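Local coordinates for protein inorganic pyrophosphatase (Coxiella burnetii, PDB 3TR4) that probably catalyses the magnesium-dependent hydrolysis of inorganic pyrophosphate to two phosphate ions, working as a homohexamer, at residues L74-V79 against K106-P111; F17-E22 against M87-L92; V8-G13 against G58-T63. One frame throughout, in Å; residues are numbered along the deposited sequence.

Contact 1 (L74-V79 against K106-P111); sequences LVLTPV and KVLAVP
The puckered pyrrolidine ring of P111 meets L76 and T77 through two of its atoms: P111 CD lies 3.3 Å from L76 O, and P111 CG meets T77 CG2 at 4.0 Å, the two side chains crossing at about a right angle. F46 of the second subunit packs on both P111 and T77. The flat groups here are the peptides, paired as two parallel strands. L74 presents N to V107 O (2.7 Å) and O to A109 N (2.7 Å), and A109 O then receives L76 N at 3.0 Å. After V75 the segment 74-79 leaves the strand. On the sheet face of L74 and L108, L108 CG stands anti to its backbone N (chi1 -176°), and CD1 farther along touches L74 CB at 3.7 Å and L76 CG at 4.0 Å. I136 and F140 of helix 130-142 lie against L74, and L133 against L108. V75 and A109 share the other face. K106 turns CB toward L74 CG, but its chain leads away to a salt bridge from NZ to D104 and a hydrogen bond to D72. Both aspartates bind the manganese ion, so K106 belongs to its second shell. The aspartates would thus fix the K106 ammonium, which may offset part of their charge, whereas the far end, with L76 O buried and no hydrogen-bond partner for it in the model, relies on packing.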
loop_
_atom_site.group_PDB
_atom_site.type_symbol
_atom_site.label_atom_id
_atom_site.label_comp_id
_atom_site.label_asym_id
_atom_site.label_seq_id
_atom_site.Cartn_x
_atom_site.Cartn_y
_atom_site.Cartn_z
ATOM N N LEU B 74 4.839 -23.424 4.552
ATOM C CA LEU B 74 4.889 -22.372 3.549
ATOM C C LEU B 74 3.686 -22.553 2.633
ATOM O O LEU B 74 3.478 -23.636 2.080
ATOM C CB LEU B 74 6.172 -22.484 2.733
ATOM C CG LEU B 74 7.465 -22.449 3.548
ATOM C CD1 LEU B 74 8.656 -22.891 2.706
ATOM C CD2 LEU B 74 7.681 -21.057 4.112
ATOM N N VAL B 75 2.890 -21.505 2.467
ATOM C CA VAL B 75 1.717 -21.610 1.603
ATOM C C VAL B 75 1.794 -20.642 0.429
ATOM O O VAL B 75 1.873 -19.429 0.615
ATOM C CB VAL B 75 0.408 -21.360 2.373
ATOM C CG1 VAL B 75 -0.787 -21.663 1.480
ATOM C CG2 VAL B 75 0.368 -22.216 3.635
ATOM N N LEU B 76 1.785 -21.189 -0.783
ATOM C CA LEU B 76 1.754 -20.375 -1.986
ATOM C C LEU B 76 0.312 -20.059 -2.347
ATOM O O LEU B 76 -0.533 -20.949 -2.394
ATOM C CB LEU B 76 2.423 -21.108 -3.145
ATOM C CG LEU B 76 3.874 -21.539 -2.934
ATOM C CD1 LEU B 76 4.356 -22.360 -4.120
ATOM C CD2 LEU B 76 4.757 -20.326 -2.726
ATOM N N THR B 77 0.038 -18.788 -2.604
ATOM C CA THR B 77 -1.307 -18.351 -2.946
ATOM C C THR B 77 -1.230 -17.280 -4.023
ATOM O O THR B 77 -0.172 -16.678 -4.227
ATOM C CB THR B 77 -2.029 -17.754 -1.727
ATOM O OG1 THR B 77 -1.277 -16.645 -1.222
ATOM C CG2 THR B 77 -2.178 -18.793 -0.626
ATOM N N PRO B 78 -2.352 -17.039 -4.719
ATOM C CA PRO B 78 -2.444 -15.993 -5.742
ATOM C C PRO B 78 -2.169 -14.606 -5.162
ATOM O O PRO B 78 -1.523 -13.792 -5.814
ATOM C CB PRO B 78 -3.897 -16.093 -6.210
ATOM C CG PRO B 78 -4.296 -17.502 -5.910
ATOM C CD PRO B 78 -3.580 -17.850 -4.643
ATOM N N VAL B 79 -2.661 -14.341 -3.953
ATOM C CA VAL B 79 -2.384 -13.076 -3.277
ATOM C C VAL B 79 -2.155 -13.299 -1.781
ATOM O O VAL B 79 -2.599 -14.305 -1.227
ATOM C CB VAL B 79 -3.523 -12.063 -3.486
ATOM C CG1 VAL B 79 -3.652 -11.705 -4.957
ATOM C CG2 VAL B 79 -4.819 -12.633 -2.966
ATOM N N LYS B 106 10.124 -27.319 6.720
ATOM C CA LYS B 106 8.871 -26.629 6.480
ATOM C C LYS B 106 8.113 -27.257 5.313
ATOM O O LYS B 106 8.652 -27.418 4.216
ATOM C CB LYS B 106 9.138 -25.147 6.224
ATOM C CG LYS B 106 9.756 -24.433 7.430
ATOM C CD LYS B 106 10.455 -23.148 7.038
ATOM C CE LYS B 106 10.930 -22.387 8.270
ATOM N NZ LYS B 106 11.610 -23.265 9.260
ATOM N N VAL B 107 6.863 -27.624 5.563
ATOM C CA VAL B 107 6.009 -28.170 4.517
ATOM C C VAL B 107 5.632 -27.076 3.525
ATOM O O VAL B 107 5.333 -25.950 3.916
ATOM C CB VAL B 107 4.732 -28.799 5.110
ATOM C CG1 VAL B 107 3.723 -29.103 4.014
ATOM C CG2 VAL B 107 5.079 -30.062 5.885
ATOM N N LEU B 108 5.676 -27.403 2.238
ATOM C CA LEU B 108 5.202 -26.490 1.205
ATOM C C LEU B 108 3.799 -26.909 0.779
ATOM O O LEU B 108 3.560 -28.079 0.475
ATOM C CB LEU B 108 6.144 -26.498 -0.002
ATOM C CG LEU B 108 5.803 -25.496 -1.111
ATOM C CD1 LEU B 108 5.959 -24.071 -0.607
ATOM C CD2 LEU B 108 6.665 -25.727 -2.342
ATOM N N ALA B 109 2.871 -25.957 0.759
ATOM C CA ALA B 109 1.478 -26.268 0.460
ATOM C C ALA B 109 0.812 -25.238 -0.447
ATOM O O ALA B 109 1.349 -24.152 -0.674
ATOM C CB ALA B 109 0.684 -26.423 1.754
ATOM N N VAL B 110 -0.361 -25.605 -0.961
ATOM C CA VAL B 110 -1.221 -24.710 -1.731
ATOM C C VAL B 110 -2.641 -24.858 -1.188
ATOM O O VAL B 110 -2.936 -25.833 -0.501
ATOM C CB VAL B 110 -1.212 -25.058 -3.234
ATOM C CG1 VAL B 110 0.102 -24.622 -3.880
ATOM C CG2 VAL B 110 -1.446 -26.545 -3.435
ATOM N N PRO B 111 -3.531 -23.896 -1.487
ATOM C CA PRO B 111 -4.893 -24.035 -0.960
ATOM C C PRO B 111 -5.567 -25.272 -1.544
ATOM O O PRO B 111 -5.182 -25.712 -2.632
ATOM C CB PRO B 111 -5.597 -22.769 -1.466
ATOM C CG PRO B 111 -4.491 -21.804 -1.777
ATOM C CD PRO B 111 -3.365 -22.661 -2.273
#

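Contact 2 (F17-E22 against M87-L92); sequences FNVIIE and MRVRAL
F17 receives V89 CG2 over one face of its ring, a CH-pi contact with the methyl 3.6 Å from the centroid and 20° off the ring normal. At the ring edge, near its plane, F17 CE1 comes within 3.8 Å of A91 N and also touches A91 CB. The same methyl, V89 CG2, placed between the backbone N and the carbonyl carbon, meets V19 CG2 at 3.5 Å, where the two valines cross at about a right angle. One branch of V89 therefore serves both an aromatic and an aliphatic neighbour. Farther along, M87 SE, the selenium of a selenomethionine, touches I21 CG1 and I21 CD1, each at 3.9 Å.

What brings F17, V19, M87 and V89 together on one face is an antiparallel ladder. F17 and V89 form a hydrogen-bonded pair, with F17 N to V89 O at 3.0 Å and V89 N to F17 O at 2.9 Å; V19 and M87 form a second. Between them stands the non-hydrogen-bonded pair N18 and R88, on the other face of the sheet, where N18 OD1 lies 3.7 Å from R88 CG. Their polar ends are held by residues beyond the pair: N18 ND2 binds S9 O, and R88 NH2 forms a salt bridge with D16.

Segments 17-22 and 87-92 run at 120° to each other, consistent with the strongly coiled barrel of this pyrophosphatase family. V73 and V75 of strand 72-75 pack on the face that carries V19 and V89, and A109 of strand 106-111 reaches V89. The ring of F17 also meets F167 of helix 160-175, while F40 and V43 of the second subunit contact I20 and M87 respectively.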
loop_
_atom_site.group_PDB
_atom_site.type_symbol
_atom_site.label_atom_id
_atom_site.label_comp_id
_atom_site.label_asym_id
_atom_site.label_seq_id
_atom_site.Cartn_x
_atom_site.Cartn_y
_atom_site.Cartn_z
ATOM N N PHE B 17 -5.352 -30.068 5.351
ATOM C CA PHE B 17 -5.070 -29.744 6.740
ATOM C C PHE B 17 -5.156 -28.245 7.009
ATOM O O PHE B 17 -5.209 -27.437 6.082
ATOM C CB PHE B 17 -3.729 -30.342 7.195
ATOM C CG PHE B 17 -2.525 -29.834 6.441
ATOM C CD1 PHE B 17 -2.130 -30.428 5.250
ATOM C CD2 PHE B 17 -1.762 -28.793 6.947
ATOM C CE1 PHE B 17 -1.012 -29.977 4.568
ATOM C CE2 PHE B 17 -0.640 -28.338 6.272
ATOM C CZ PHE B 17 -0.265 -28.929 5.082
ATOM N N ASN B 18 -5.191 -27.885 8.288
ATOM C CA ASN B 18 -5.358 -26.492 8.684
ATOM C C ASN B 18 -4.038 -25.759 8.859
ATOM O O ASN B 18 -3.058 -26.317 9.351
ATOM C CB ASN B 18 -6.175 -26.404 9.972
ATOM C CG ASN B 18 -7.614 -26.843 9.776
ATOM O OD1 ASN B 18 -8.172 -26.703 8.687
ATOM N ND2 ASN B 18 -8.223 -27.371 10.832
ATOM N N VAL B 19 -4.021 -24.496 8.453
ATOM C CA VAL B 19 -2.861 -23.649 8.675
ATOM C C VAL B 19 -3.322 -22.291 9.175
ATOM O O VAL B 19 -4.249 -21.695 8.621
ATOM C CB VAL B 19 -2.031 -23.471 7.390
ATOM C CG1 VAL B 19 -0.993 -22.377 7.575
ATOM C CG2 VAL B 19 -1.360 -24.789 7.009
ATOM N N ILE B 20 -2.693 -21.818 10.241
ATOM C CA ILE B 20 -2.917 -20.461 10.705
ATOM C C ILE B 20 -1.776 -19.593 10.192
ATOM O O ILE B 20 -0.608 -19.839 10.494
ATOM C CB ILE B 20 -3.005 -20.385 12.238
ATOM C CG1 ILE B 20 -4.252 -21.127 12.729
ATOM C CG2 ILE B 20 -3.037 -18.932 12.690
ATOM C CD1 ILE B 20 -4.358 -21.243 14.240
ATOM N N ILE B 21 -2.119 -18.591 9.395
ATOM C CA ILE B 21 -1.112 -17.747 8.769
ATOM C C ILE B 21 -0.556 -16.742 9.773
ATOM O O ILE B 21 -1.308 -16.123 10.522
ATOM C CB ILE B 21 -1.682 -17.014 7.543
ATOM C CG1 ILE B 21 -2.077 -18.025 6.461
ATOM C CG2 ILE B 21 -0.666 -16.024 6.994
ATOM C CD1 ILE B 21 -0.911 -18.829 5.914
ATOM N N GLU B 22 0.764 -16.597 9.786
ATOM C CA GLU B 22 1.424 -15.684 10.711
ATOM C C GLU B 22 2.109 -14.544 9.962
ATOM O O GLU B 22 2.188 -13.424 10.462
ATOM C CB GLU B 22 2.424 -16.446 11.590
ATOM C CG GLU B 22 1.763 -17.373 12.611
ATOM C CD GLU B 22 2.759 -18.244 13.361
ATOM O OE1 GLU B 22 3.707 -18.753 12.724
ATOM O OE2 GLU B 22 2.595 -18.419 14.587
HETATM N N MSE B 87 -6.646 -21.293 7.112
HETATM C CA MSE B 87 -6.978 -21.763 5.774
HETATM C C MSE B 87 -6.709 -23.254 5.616
HETATM O O MSE B 87 -5.886 -23.830 6.328
HETATM C CB MSE B 87 -6.225 -20.958 4.710
HETATM C CG MSE B 87 -4.713 -21.042 4.799
HETATM SE SE MSE B 87 -3.851 -19.826 3.524
HETATM C CE MSE B 87 -4.644 -20.514 1.875
ATOM N N ARG B 88 -7.425 -23.875 4.684
ATOM C CA ARG B 88 -7.270 -25.294 4.422
ATOM C C ARG B 88 -6.358 -25.493 3.220
ATOM O O ARG B 88 -6.604 -24.940 2.146
ATOM C CB ARG B 88 -8.638 -25.936 4.179
ATOM C CG ARG B 88 -9.547 -25.894 5.404
ATOM C CD ARG B 88 -10.952 -26.392 5.099
ATOM N NE ARG B 88 -10.942 -27.710 4.473
ATOM C CZ ARG B 88 -11.545 -27.991 3.322
ATOM N NH1 ARG B 88 -12.215 -27.047 2.674
ATOM N NH2 ARG B 88 -11.483 -29.216 2.819
ATOM N N VAL B 89 -5.306 -26.284 3.406
ATOM C CA VAL B 89 -4.283 -26.447 2.380
ATOM C C VAL B 89 -3.965 -27.912 2.107
ATOM O O VAL B 89 -4.400 -28.806 2.833
ATOM C CB VAL B 89 -2.973 -25.711 2.777
ATOM C CG1 VAL B 89 -3.246 -24.241 3.034
ATOM C CG2 VAL B 89 -2.349 -26.356 4.002
ATOM N N ARG B 90 -3.211 -28.146 1.040
ATOM C CA ARG B 90 -2.757 -29.482 0.684
ATOM C C ARG B 90 -1.266 -29.413 0.376
ATOM O O ARG B 90 -0.806 -28.465 -0.260
ATOM C CB ARG B 90 -3.541 -30.013 -0.520
ATOM C CG ARG B 90 -3.562 -29.065 -1.709
ATOM C CD ARG B 90 -4.471 -29.571 -2.827
ATOM N NE ARG B 90 -4.470 -28.662 -3.971
ATOM C CZ ARG B 90 -3.592 -28.716 -4.967
ATOM N NH1 ARG B 90 -2.643 -29.641 -4.965
ATOM N NH2 ARG B 90 -3.664 -27.845 -5.964
ATOM N N ALA B 91 -0.511 -30.409 0.828
ATOM C CA ALA B 91 0.945 -30.387 0.683
ATOM C C ALA B 91 1.438 -30.790 -0.707
ATOM O O ALA B 91 0.830 -31.619 -1.384
ATOM C CB ALA B 91 1.600 -31.258 1.748
ATOM N N LEU B 92 2.550 -30.189 -1.119
ATOM C CA LEU B 92 3.216 -30.542 -2.364
ATOM C C LEU B 92 4.542 -31.220 -2.056
ATOM O O LEU B 92 5.027 -32.056 -2.817
ATOM C CB LEU B 92 3.486 -29.292 -3.196
ATOM C CG LEU B 92 2.281 -28.503 -3.698
ATOM C CD1 LEU B 92 2.756 -27.277 -4.458
ATOM C CD2 LEU B 92 1.397 -29.380 -4.578
#

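Contact 3 (V8-G13 against G58-T63)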
loop_
_atom_site.group_PDB
_atom_site.type_symbol
_atom_site.label_atom_id
_atom_site.label_comp_id
_atom_site.label_asym_id
_atom_site.label_seq_id
_atom_site.Cartn_x
_atom_site.Cartn_y
_atom_site.Cartn_z
ATOM N N VAL B 8 -8.006 -25.891 17.916
ATOM C CA VAL B 8 -8.115 -26.092 16.478
ATOM C C VAL B 8 -7.359 -27.346 16.053
ATOM O O VAL B 8 -6.147 -27.439 16.237
ATOM C CB VAL B 8 -7.567 -24.881 15.707
ATOM C CG1 VAL B 8 -7.693 -25.105 14.212
ATOM C CG2 VAL B 8 -8.300 -23.618 16.126
ATOM N N SER B 9 -8.079 -28.307 15.485
ATOM C CA SER B 9 -7.464 -29.557 15.046
ATOM C C SER B 9 -6.529 -29.334 13.860
ATOM O O SER B 9 -6.649 -28.346 13.130
ATOM C CB SER B 9 -8.530 -30.588 14.673
ATOM O OG SER B 9 -8.901 -30.474 13.308
ATOM N N ALA B 10 -5.601 -30.266 13.671
ATOM C CA ALA B 10 -4.653 -30.197 12.568
ATOM C C ALA B 10 -5.352 -30.346 11.220
ATOM O O ALA B 10 -4.810 -29.966 10.182
ATOM C CB ALA B 10 -3.581 -31.261 12.730
ATOM N N GLY B 11 -6.559 -30.902 11.240
ATOM C CA GLY B 11 -7.304 -31.129 10.015
ATOM C C GLY B 11 -7.446 -32.605 9.690
ATOM O O GLY B 11 -7.273 -33.461 10.560
ATOM N N LYS B 12 -7.749 -32.904 8.431
ATOM C CA LYS B 12 -8.042 -34.275 8.016
ATOM C C LYS B 12 -6.808 -35.079 7.613
ATOM O O LYS B 12 -6.705 -36.264 7.931
ATOM C CB LYS B 12 -9.079 -34.281 6.886
ATOM C CG LYS B 12 -10.441 -33.754 7.316
ATOM C CD LYS B 12 -11.433 -33.702 6.164
ATOM C CE LYS B 12 -12.810 -33.297 6.667
ATOM N NZ LYS B 12 -13.810 -33.176 5.574
ATOM N N GLY B 13 -5.874 -34.442 6.914
ATOM C CA GLY B 13 -4.691 -35.137 6.441
ATOM C C GLY B 13 -3.844 -34.293 5.509
ATOM O O GLY B 13 -4.088 -33.099 5.351
ATOM N N GLY B 58 3.074 -20.010 8.004
ATOM C CA GLY B 58 2.240 -20.283 9.158
ATOM C C GLY B 58 2.588 -21.600 9.816
ATOM O O GLY B 58 3.693 -22.111 9.656
ATOM N N PHE B 59 1.634 -22.156 10.551
ATOM C CA PHE B 59 1.843 -23.411 11.251
ATOM C C PHE B 59 0.562 -24.232 11.260
ATOM O O PHE B 59 -0.529 -23.702 11.035
ATOM C CB PHE B 59 2.295 -23.145 12.688
ATOM C CG PHE B 59 1.245 -22.486 13.542
ATOM C CD1 PHE B 59 1.119 -21.106 13.568
ATOM C CD2 PHE B 59 0.380 -23.246 14.310
ATOM C CE1 PHE B 59 0.152 -20.498 14.349
ATOM C CE2 PHE B 59 -0.588 -22.645 15.092
ATOM C CZ PHE B 59 -0.703 -21.272 15.113
ATOM N N VAL B 60 0.704 -25.529 11.511
ATOM C CA VAL B 60 -0.442 -26.416 11.678
ATOM C C VAL B 60 -0.775 -26.522 13.159
ATOM O O VAL B 60 0.056 -26.972 13.945
ATOM C CB VAL B 60 -0.141 -27.837 11.150
ATOM C CG1 VAL B 60 -1.401 -28.702 11.174
ATOM C CG2 VAL B 60 0.439 -27.772 9.753
ATOM N N PRO B 61 -1.994 -26.116 13.548
ATOM C CA PRO B 61 -2.404 -26.209 14.952
ATOM C C PRO B 61 -2.484 -27.668 15.377
ATOM O O PRO B 61 -2.710 -28.525 14.526
ATOM C CB PRO B 61 -3.811 -25.596 14.956
ATOM C CG PRO B 61 -3.994 -24.964 13.626
ATOM C CD PRO B 61 -3.094 -25.675 12.679
ATOM N N SER B 62 -2.313 -27.942 16.669
ATOM C CA SER B 62 -2.377 -29.308 17.184
ATOM C C SER B 62 -1.285 -30.207 16.605
ATOM O O SER B 62 -1.504 -31.393 16.368
ATOM C CB SER B 62 -3.755 -29.923 16.947
ATOM O OG SER B 62 -4.722 -29.312 17.780
ATOM N N THR B 63 -0.112 -29.627 16.379
ATOM C CA THR B 63 1.058 -30.392 15.968
ATOM C C THR B 63 2.265 -29.925 16.762
ATOM O O THR B 63 2.257 -28.831 17.328
ATOM C CB THR B 63 1.362 -30.224 14.468
ATOM O OG1 THR B 63 1.795 -28.881 14.209
ATOM C CG2 THR B 63 0.132 -30.535 13.639
#
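V8 and P61 meet with their side chains set obliquely, V8 CG1 approaching P61 CG at 3.7 Å while P61 CB comes to 3.2 Å from V8 O. That carbonyl also accepts the hydroxyl of S62, with S62 OG 2.8 Å from V8 O. The donor stands above the carbonyl plane, 43° out of it. S62 has OG anti to its own carbonyl carbon (chi1 -70°), and its CB points toward segment 8-13. A10 works differently, through a single methyl: A10 CB is 3.4 Å from P61 O and 3.7 Å from V60 CG1, and it also touches T63 CG2, while A10 CA makes a CA-H...O contact with P61 O. The methyl thus rests against residues 60-63. T63 OG1 helps hold these residues by donating to V60 O at 2.6 Å, and it is also hydrogen-bonded to L71 N. Past A10, segment 8-13 turns a corner at K12, and K12 with G13 forms a classic beta bulge opposite D16. The whole joins the N-terminal loop to the chain leaving strand 56-59. Backbone hydrogen bonds tie A10 to N18 of strand 16-23 and V60 to L71. Helix 160-175 packs on these residues, with F167 on V60, S170 and I171 on T63, and F174 on S62, while F40 of the second subunit packs against V8.

Overall arrangement
Contacts 1 and 2 are both buried and belong to one mixed sheet. Their centres are about 7 Å apart, and strands 86-99 and 106-111 are direct neighbours, joined by backbone pairing such as that of V110 with R90. Contact 1 is parallel and lies nearest the metal site; contact 2 is antiparallel and includes a CH-pi contact on the F17 ring. Contact 3, only partly buried, is farther from the chain centre and rests on loop packing and one serine hydroxyl bond rather than a strand ladder. It adjoins contact 2 through strand 16-23, but is about 15 Å from contact 1, centre to centre. All three border the second subunit.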